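Local coordinates for hypothetical protein (Leishmania major, PDB 3LJN), which is of unknown function but is built of ankyrin repeats, a scaffold that generally mediates protein-protein interactions, at residues I156-K169 against M192-Y206. Sequence-based numbering, arbitrary orientation.
Sequences IKILVQLGASPTAK and MMDTVPSKSSLRLDY
In this ankyrin-repeat stack, helix 153-162 and the loop after it pack against helix 186-195 and the loop that follows, with Val160 facing Val196, just beyond the end of helix 186-195. Val160 CG1, anti to the backbone N (chi1 180°), lies 3.7 Å from Val196 CA, while CG2 turns toward the side chain of selenomethionine Met192. Met192 CG also lies 3.9 Å from Ile156 CG2, and the residue reaches on to helix 176-182. The methyl CG2 of Thr195 rests between Lys157 and Gln161; its hydroxyl turns back to Leu191 O in its own helix. In the loops that follow, Leu202 CD2 packs across the ring of Pro166, 3.9 Å from Pro166 CB. Thr167 then ties the loops together: its OG1 accepts the backbone N-H of Arg203 (3.2 Å, 161°) and donates to Ser165 OG, which also takes Thr167 N in an ST turn. The two bonds together probably set the rotation of this hydroxyl. Farther along, the Tyr206 ring is sandwiched between Arg203 CB and Lys169 CE, the latter 3.8 Å from its centroid, with Thr167 O in plane at the edge. Lys169 NZ makes an off-centre cation-pi contact with the ring and a salt bridge with Asp173. Such helix-and-loop stacking is characteristic of the ankyrin solenoid.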
ATOM      1  N   ILE A 156       9.597   5.869   4.639  1.00 49.78           N
ATOM      2  CA  ILE A 156       8.947   5.408   3.416  1.00 47.41           C
ATOM      3  C   ILE A 156      10.014   5.107   2.358  1.00 47.97           C
ATOM      4  O   ILE A 156       9.995   4.047   1.746  1.00 46.99           O
ATOM      5  CB  ILE A 156       7.924   6.452   2.871  1.00 46.54           C
ATOM      6  CG1 ILE A 156       6.684   6.505   3.759  1.00 45.91           C
ATOM      7  CG2 ILE A 156       7.520   6.125   1.443  1.00 45.08           C
ATOM      8  CD1 ILE A 156       5.775   7.665   3.480  1.00 45.97           C
ATOM      9  N   LYS A 157      10.958   6.030   2.175  1.00 50.04           N
ATOM     10  CA  LYS A 157      12.031   5.856   1.199  1.00 51.23           C
ATOM     11  C   LYS A 157      12.818   4.581   1.474  1.00 51.97           C
ATOM     12  O   LYS A 157      12.949   3.729   0.606  1.00 51.34           O
ATOM     13  CB  LYS A 157      12.968   7.072   1.191  1.00 54.16           C
ATOM     14  CG  LYS A 157      14.072   6.983   0.127  1.00 55.91           C
ATOM     15  CD  LYS A 157      14.533   8.356  -0.413  1.00 58.31           C
ATOM     16  CE  LYS A 157      15.371   9.150   0.601  1.00 61.82           C
ATOM     17  NZ  LYS A 157      16.600   8.423   1.034  1.00 64.30           N
ATOM     18  N   ILE A 158      13.324   4.452   2.691  1.00 53.75           N
ATOM     19  CA  ILE A 158      14.110   3.289   3.077  1.00 55.15           C
ATOM     20  C   ILE A 158      13.313   1.983   2.979  1.00 52.92           C
ATOM     21  O   ILE A 158      13.838   0.971   2.510  1.00 53.51           O
ATOM     22  CB  ILE A 158      14.691   3.437   4.503  1.00 57.99           C
ATOM     23  CG1 ILE A 158      16.058   4.132   4.454  1.00 61.78           C
ATOM     24  CG2 ILE A 158      14.857   2.075   5.155  1.00 58.63           C
ATOM     25  CD1 ILE A 158      16.030   5.529   3.870  1.00 62.09           C
ATOM     26  N   LEU A 159      12.055   1.990   3.409  1.00 50.82           N
ATOM     27  CA  LEU A 159      11.278   0.759   3.368  1.00 49.31           C
ATOM     28  C   LEU A 159      11.150   0.286   1.938  1.00 48.16           C
ATOM     29  O   LEU A 159      11.244  -0.905   1.681  1.00 48.42           O
ATOM     30  CB  LEU A 159       9.890   0.919   3.986  1.00 47.65           C
ATOM     31  CG  LEU A 159       9.775   0.865   5.507  1.00 48.99           C
ATOM     32  CD1 LEU A 159       8.347   1.156   5.935  1.00 47.54           C
ATOM     33  CD2 LEU A 159      10.218  -0.467   6.064  1.00 50.45           C
ATOM     34  N   VAL A 160      10.962   1.219   1.007  1.00 47.39           N
ATOM     35  CA  VAL A 160      10.660   0.864  -0.380  1.00 46.57           C
ATOM     36  C   VAL A 160      11.916   0.389  -1.119  1.00 48.47           C
ATOM     37  O   VAL A 160      11.828  -0.512  -1.954  1.00 48.51           O
ATOM     38  CB  VAL A 160       9.948   2.020  -1.126  1.00 45.58           C
ATOM     39  CG1 VAL A 160       9.650   1.631  -2.558  1.00 45.35           C
ATOM     40  CG2 VAL A 160       8.667   2.371  -0.432  1.00 44.11           C
ATOM     41  N   GLN A 161      13.069   0.979  -0.796  1.00 50.50           N
ATOM     42  CA  GLN A 161      14.386   0.487  -1.274  1.00 53.05           C
ATOM     43  C   GLN A 161      14.709  -0.912  -0.772  1.00 54.02           C
ATOM     44  O   GLN A 161      15.326  -1.696  -1.486  1.00 55.52           O
ATOM     45  CB  GLN A 161      15.523   1.417  -0.837  1.00 55.67           C
ATOM     46  CG  GLN A 161      15.695   2.633  -1.737  1.00 56.21           C
ATOM     47  CD  GLN A 161      16.457   3.776  -1.080  1.00 58.68           C
ATOM     48  OE1 GLN A 161      16.550   3.857   0.141  1.00 59.38           O
ATOM     49  NE2 GLN A 161      16.990   4.674  -1.896  1.00 60.45           N
ATOM     50  N   LEU A 162      14.293  -1.213   0.458  1.00 53.58           N
ATOM     51  CA  LEU A 162      14.585  -2.499   1.089  1.00 55.00           C
ATOM     52  C   LEU A 162      13.783  -3.655   0.491  1.00 53.81           C
ATOM     53  O   LEU A 162      14.189  -4.813   0.580  1.00 55.58           O
ATOM     54  CB  LEU A 162      14.343  -2.419   2.606  1.00 55.38           C
ATOM     55  CG  LEU A 162      15.395  -1.653   3.429  1.00 58.14           C
ATOM     56  CD1 LEU A 162      14.988  -1.537   4.893  1.00 58.67           C
ATOM     57  CD2 LEU A 162      16.772  -2.295   3.313  1.00 61.72           C
ATOM     58  N   GLY A 163      12.650  -3.343  -0.121  1.00 51.33           N
ATOM     59  CA  GLY A 163      11.769  -4.373  -0.664  1.00 50.62           C
ATOM     60  C   GLY A 163      10.338  -4.366  -0.145  1.00 48.65           C
ATOM     61  O   GLY A 163       9.583  -5.288  -0.451  1.00 48.63           O
ATOM     62  N   ALA A 164       9.966  -3.347   0.636  1.00 47.48           N
ATOM     63  CA  ALA A 164       8.576  -3.145   1.060  1.00 45.85           C
ATOM     64  C   ALA A 164       7.743  -2.737  -0.138  1.00 44.58           C
ATOM     65  O   ALA A 164       8.099  -1.796  -0.832  1.00 44.31           O
ATOM     66  CB  ALA A 164       8.497  -2.075   2.132  1.00 45.49           C
ATOM     67  N   SER A 165       6.646  -3.443  -0.378  1.00 44.31           N
ATOM     68  CA  SER A 165       5.893  -3.297  -1.629  1.00 43.97           C
ATOM     69  C   SER A 165       4.821  -2.200  -1.570  1.00 42.75           C
ATOM     70  O   SER A 165       3.948  -2.228  -0.708  1.00 42.39           O
ATOM     71  CB  SER A 165       5.231  -4.625  -1.996  1.00 45.11           C
ATOM     72  OG  SER A 165       4.441  -4.480  -3.167  1.00 45.36           O
ATOM     73  N   PRO A 166       4.870  -1.235  -2.495  1.00 42.51           N
ATOM     74  CA  PRO A 166       3.814  -0.224  -2.474  1.00 41.86           C
ATOM     75  C   PRO A 166       2.425  -0.750  -2.813  1.00 42.31           C
ATOM     76  O   PRO A 166       1.473   0.025  -2.810  1.00 42.22           O
ATOM     77  CB  PRO A 166       4.272   0.782  -3.536  1.00 42.18           C
ATOM     78  CG  PRO A 166       5.736   0.670  -3.525  1.00 42.64           C
ATOM     79  CD  PRO A 166       6.019  -0.802  -3.305  1.00 43.12           C
ATOM     80  N   THR A 167       2.317  -2.045  -3.113  1.00 43.30           N
ATOM     81  CA  THR A 167       1.028  -2.678  -3.367  1.00 44.42           C
ATOM     82  C   THR A 167       0.753  -3.816  -2.390  1.00 44.99           C
ATOM     83  O   THR A 167      -0.001  -4.730  -2.706  1.00 46.66           O
ATOM     84  CB  THR A 167       0.960  -3.247  -4.783  1.00 46.17           C
ATOM     85  OG1 THR A 167       1.918  -4.303  -4.915  1.00 46.91           O
ATOM     86  CG2 THR A 167       1.241  -2.176  -5.812  1.00 46.17           C
ATOM     87  N   ALA A 168       1.375  -3.782  -1.212  1.00 44.13           N
ATOM     88  CA  ALA A 168       1.087  -4.760  -0.158  1.00 45.01           C
ATOM     89  C   ALA A 168      -0.383  -4.647   0.257  1.00 45.60           C
ATOM     90  O   ALA A 168      -0.919  -3.557   0.293  1.00 44.80           O
ATOM     91  CB  ALA A 168       1.987  -4.526   1.031  1.00 44.38           C
ATOM     92  N   LYS A 169      -1.036  -5.763   0.558  1.00 47.43           N
ATOM     93  CA  LYS A 169      -2.447  -5.736   0.932  1.00 48.64           C
ATOM     94  C   LYS A 169      -2.624  -5.736   2.431  1.00 48.81           C
ATOM     95  O   LYS A 169      -2.062  -6.581   3.110  1.00 49.59           O
ATOM     96  CB  LYS A 169      -3.185  -6.951   0.370  1.00 51.38           C
ATOM     97  CG  LYS A 169      -3.711  -6.764  -1.051  1.00 52.32           C
ATOM     98  CD  LYS A 169      -4.728  -7.842  -1.400  1.00 55.82           C
ATOM     99  CE  LYS A 169      -5.226  -7.677  -2.830  1.00 57.43           C
ATOM    100  NZ  LYS A 169      -6.288  -8.662  -3.212  1.00 61.57           N
HETATM  101  N   MSE A 192       6.898   6.936  -3.255  1.00 61.57           N
HETATM  102  CA  MSE A 192       6.751   5.490  -3.422  1.00 60.26           C
HETATM  103  C   MSE A 192       6.976   5.047  -4.862  1.00 59.90           C
HETATM  104  O   MSE A 192       7.702   4.094  -5.108  1.00 59.76           O
HETATM  105  CB  MSE A 192       5.379   5.006  -2.942  1.00 59.11           C
HETATM  106  CG  MSE A 192       5.308   4.793  -1.429  1.00 59.45           C
HETATM  107 SE   MSE A 192       3.584   4.153  -0.735  1.00 58.44          SE
HETATM  108  CE  MSE A 192       2.380   5.384  -1.650  1.00 58.12           C
HETATM  109  N   MSE A 193       6.361   5.743  -5.808  1.00 59.91           N
HETATM  110  CA  MSE A 193       6.467   5.383  -7.218  1.00 59.81           C
HETATM  111  C   MSE A 193       7.802   5.746  -7.842  1.00 61.28           C
HETATM  112  O   MSE A 193       8.188   5.148  -8.842  1.00 61.42           O
HETATM  113  CB  MSE A 193       5.373   6.067  -8.020  1.00 59.57           C
HETATM  114  CG  MSE A 193       4.068   5.305  -8.060  1.00 58.06           C
HETATM  115 SE   MSE A 193       2.662   6.573  -8.606  1.00 58.00          SE
HETATM  116  CE  MSE A 193       1.505   5.392  -9.687  1.00 56.65           C
ATOM    117  N   ASP A 194       8.495   6.734  -7.288  1.00 62.60           N
ATOM    118  CA  ASP A 194       9.791   7.148  -7.837  1.00 64.30           C
ATOM    119  C   ASP A 194      10.966   6.426  -7.154  1.00 64.60           C
ATOM    120  O   ASP A 194      11.978   6.153  -7.784  1.00 65.51           O
ATOM    121  CB  ASP A 194       9.928   8.676  -7.770  1.00 65.95           C
ATOM    122  CG  ASP A 194       8.731   9.408  -8.437  1.00 65.71           C
ATOM    123  OD1 ASP A 194       7.785   8.720  -8.902  1.00 64.19           O
ATOM    124  OD2 ASP A 194       8.727  10.665  -8.489  1.00 67.15           O
ATOM    125  N   THR A 195      10.803   6.088  -5.879  1.00 63.93           N
ATOM    126  CA  THR A 195      11.791   5.315  -5.120  1.00 64.10           C
ATOM    127  C   THR A 195      11.784   3.840  -5.477  1.00 62.94           C
ATOM    128  O   THR A 195      12.805   3.179  -5.359  1.00 63.35           O
ATOM    129  CB  THR A 195      11.526   5.416  -3.598  1.00 63.97           C
ATOM    130  OG1 THR A 195      11.356   6.789  -3.229  1.00 65.12           O
ATOM    131  CG2 THR A 195      12.678   4.825  -2.793  1.00 64.56           C
ATOM    132  N   VAL A 196      10.624   3.327  -5.885  1.00 61.61           N
ATOM    133  CA  VAL A 196      10.429   1.887  -6.146  1.00 60.59           C
ATOM    134  C   VAL A 196      11.451   1.373  -7.165  1.00 61.35           C
ATOM    135  O   VAL A 196      11.494   1.856  -8.295  1.00 61.99           O
ATOM    136  CB  VAL A 196       8.969   1.575  -6.628  1.00 59.34           C
ATOM    137  CG1 VAL A 196       8.693   2.204  -7.982  1.00 59.72           C
ATOM    138  CG2 VAL A 196       8.713   0.088  -6.679  1.00 58.52           C
ATOM    139  N   PRO A 197      12.280   0.393  -6.765  1.00 61.45           N
ATOM    140  CA  PRO A 197      13.378  -0.028  -7.641  1.00 62.45           C
ATOM    141  C   PRO A 197      12.877  -0.553  -8.984  1.00 62.30           C
ATOM    142  O   PRO A 197      13.301  -0.064 -10.018  1.00 63.43           O
ATOM    143  CB  PRO A 197      14.081  -1.133  -6.838  1.00 62.32           C
ATOM    144  CG  PRO A 197      13.059  -1.641  -5.887  1.00 61.05           C
ATOM    145  CD  PRO A 197      12.118  -0.503  -5.604  1.00 60.69           C
ATOM    146  N   SER A 198      11.958  -1.511  -8.963  1.00 61.13           N
ATOM    147  CA  SER A 198      11.495  -2.129 -10.189  1.00 61.15           C
ATOM    148  C   SER A 198      10.595  -1.185 -10.958  1.00 61.09           C
ATOM    149  O   SER A 198      11.043  -0.556 -11.906  1.00 62.29           O
ATOM    150  CB  SER A 198      10.760  -3.436  -9.897  1.00 60.15           C
ATOM    151  N   LYS A 199       9.340  -1.068 -10.533  1.00 59.87           N
ATOM    152  CA  LYS A 199       8.279  -0.451 -11.336  1.00 59.64           C
ATOM    153  C   LYS A 199       7.562  -1.522 -12.139  1.00 59.28           C
ATOM    154  O   LYS A 199       6.573  -1.254 -12.808  1.00 59.01           O
ATOM    155  CB  LYS A 199       8.815   0.628 -12.273  1.00 61.02           C
ATOM    156  N   SER A 200       8.097  -2.735 -12.088  1.00 59.46           N
ATOM    157  CA  SER A 200       7.421  -3.933 -12.548  1.00 59.18           C
ATOM    158  C   SER A 200       7.291  -4.898 -11.360  1.00 58.41           C
ATOM    159  O   SER A 200       6.989  -6.071 -11.531  1.00 58.45           O
ATOM    160  CB  SER A 200       8.229  -4.539 -13.703  1.00 60.60           C
ATOM    161  OG  SER A 200       7.834  -5.862 -14.011  1.00 60.66           O
ATOM    162  N   SER A 201       7.523  -4.373 -10.158  1.00 57.94           N
ATOM    163  CA  SER A 201       7.311  -5.086  -8.898  1.00 57.35           C
ATOM    164  C   SER A 201       5.967  -4.708  -8.252  1.00 56.39           C
ATOM    165  O   SER A 201       5.632  -5.183  -7.176  1.00 56.07           O
ATOM    166  CB  SER A 201       8.442  -4.744  -7.928  1.00 57.72           C
ATOM    167  OG  SER A 201       8.679  -3.345  -7.908  1.00 57.93           O
ATOM    168  N   LEU A 202       5.211  -3.836  -8.909  1.00 56.12           N
ATOM    169  CA  LEU A 202       3.932  -3.386  -8.400  1.00 55.32           C
ATOM    170  C   LEU A 202       2.892  -4.336  -8.924  1.00 55.02           C
ATOM    171  O   LEU A 202       2.965  -4.740 -10.071  1.00 55.43           O
ATOM    172  CB  LEU A 202       3.618  -1.975  -8.893  1.00 55.30           C
ATOM    173  CG  LEU A 202       4.666  -0.896  -8.616  1.00 55.97           C
ATOM    174  CD1 LEU A 202       4.431   0.314  -9.504  1.00 56.33           C
ATOM    175  CD2 LEU A 202       4.662  -0.514  -7.149  1.00 55.80           C
ATOM    176  N   ARG A 203       1.925  -4.686  -8.080  1.00 54.52           N
ATOM    177  CA  ARG A 203       0.808  -5.542  -8.466  1.00 54.36           C
ATOM    178  C   ARG A 203      -0.416  -4.694  -8.743  1.00 53.79           C
ATOM    179  O   ARG A 203      -1.300  -4.563  -7.904  1.00 53.42           O
ATOM    180  CB  ARG A 203       0.515  -6.542  -7.362  1.00 54.49           C
ATOM    181  CG  ARG A 203       1.691  -7.411  -7.014  1.00 55.12           C
ATOM    182  CD  ARG A 203       2.070  -8.294  -8.171  1.00 55.71           C
ATOM    183  NE  ARG A 203       1.067  -9.321  -8.407  1.00 55.99           N
ATOM    184  CZ  ARG A 203       0.933 -10.423  -7.670  1.00 56.54           C
ATOM    185  NH1 ARG A 203       1.735 -10.655  -6.628  1.00 56.78           N
ATOM    186  NH2 ARG A 203      -0.018 -11.304  -7.972  1.00 57.02           N
ATOM    187  N   LEU A 204      -0.457  -4.128  -9.943  1.00 53.87           N
ATOM    188  CA  LEU A 204      -1.519  -3.221 -10.340  1.00 53.43           C
ATOM    189  C   LEU A 204      -2.755  -3.992 -10.799  1.00 53.30           C
ATOM    190  O   LEU A 204      -3.686  -3.409 -11.361  1.00 53.04           O
ATOM    191  CB  LEU A 204      -1.020  -2.309 -11.459  1.00 53.85           C
ATOM    192  CG  LEU A 204       0.282  -1.550 -11.186  1.00 54.31           C
ATOM    193  CD1 LEU A 204       0.640  -0.688 -12.385  1.00 55.04           C
ATOM    194  CD2 LEU A 204       0.177  -0.710  -9.922  1.00 53.92           C
ATOM    195  N   ASP A 205      -2.741  -5.306 -10.569  1.00 53.65           N
ATOM    196  CA  ASP A 205      -3.905  -6.169 -10.773  1.00 53.77           C
ATOM    197  C   ASP A 205      -4.716  -6.350  -9.486  1.00 53.50           C
ATOM    198  O   ASP A 205      -5.789  -6.935  -9.523  1.00 53.68           O
ATOM    199  CB  ASP A 205      -3.478  -7.541 -11.352  1.00 54.70           C
ATOM    200  CG  ASP A 205      -2.544  -8.347 -10.414  1.00 55.08           C
ATOM    201  OD1 ASP A 205      -1.728  -7.737  -9.690  1.00 54.74           O
ATOM    202  OD2 ASP A 205      -2.614  -9.600 -10.416  1.00 55.86           O
ATOM    203  N   TYR A 206      -4.203  -5.854  -8.360  1.00 53.27           N
ATOM    204  CA  TYR A 206      -4.914  -5.909  -7.083  1.00 53.27           C
ATOM    205  C   TYR A 206      -6.052  -4.906  -7.050  1.00 52.76           C
ATOM    206  O   TYR A 206      -5.877  -3.757  -7.457  1.00 52.32           O
ATOM    207  CB  TYR A 206      -3.975  -5.596  -5.912  1.00 53.41           C
ATOM    208  CG  TYR A 206      -3.025  -6.704  -5.510  1.00 54.06           C
ATOM    209  CD1 TYR A 206      -3.165  -8.000  -5.994  1.00 54.61           C
ATOM    210  CD2 TYR A 206      -2.010  -6.459  -4.600  1.00 54.28           C
ATOM    211  CE1 TYR A 206      -2.297  -9.000  -5.614  1.00 55.32           C
ATOM    212  CE2 TYR A 206      -1.142  -7.461  -4.203  1.00 54.92           C
ATOM    213  CZ  TYR A 206      -1.292  -8.732  -4.716  1.00 55.42           C
ATOM    214  OH  TYR A 206      -0.442  -9.749  -4.342  1.00 56.18           O
TER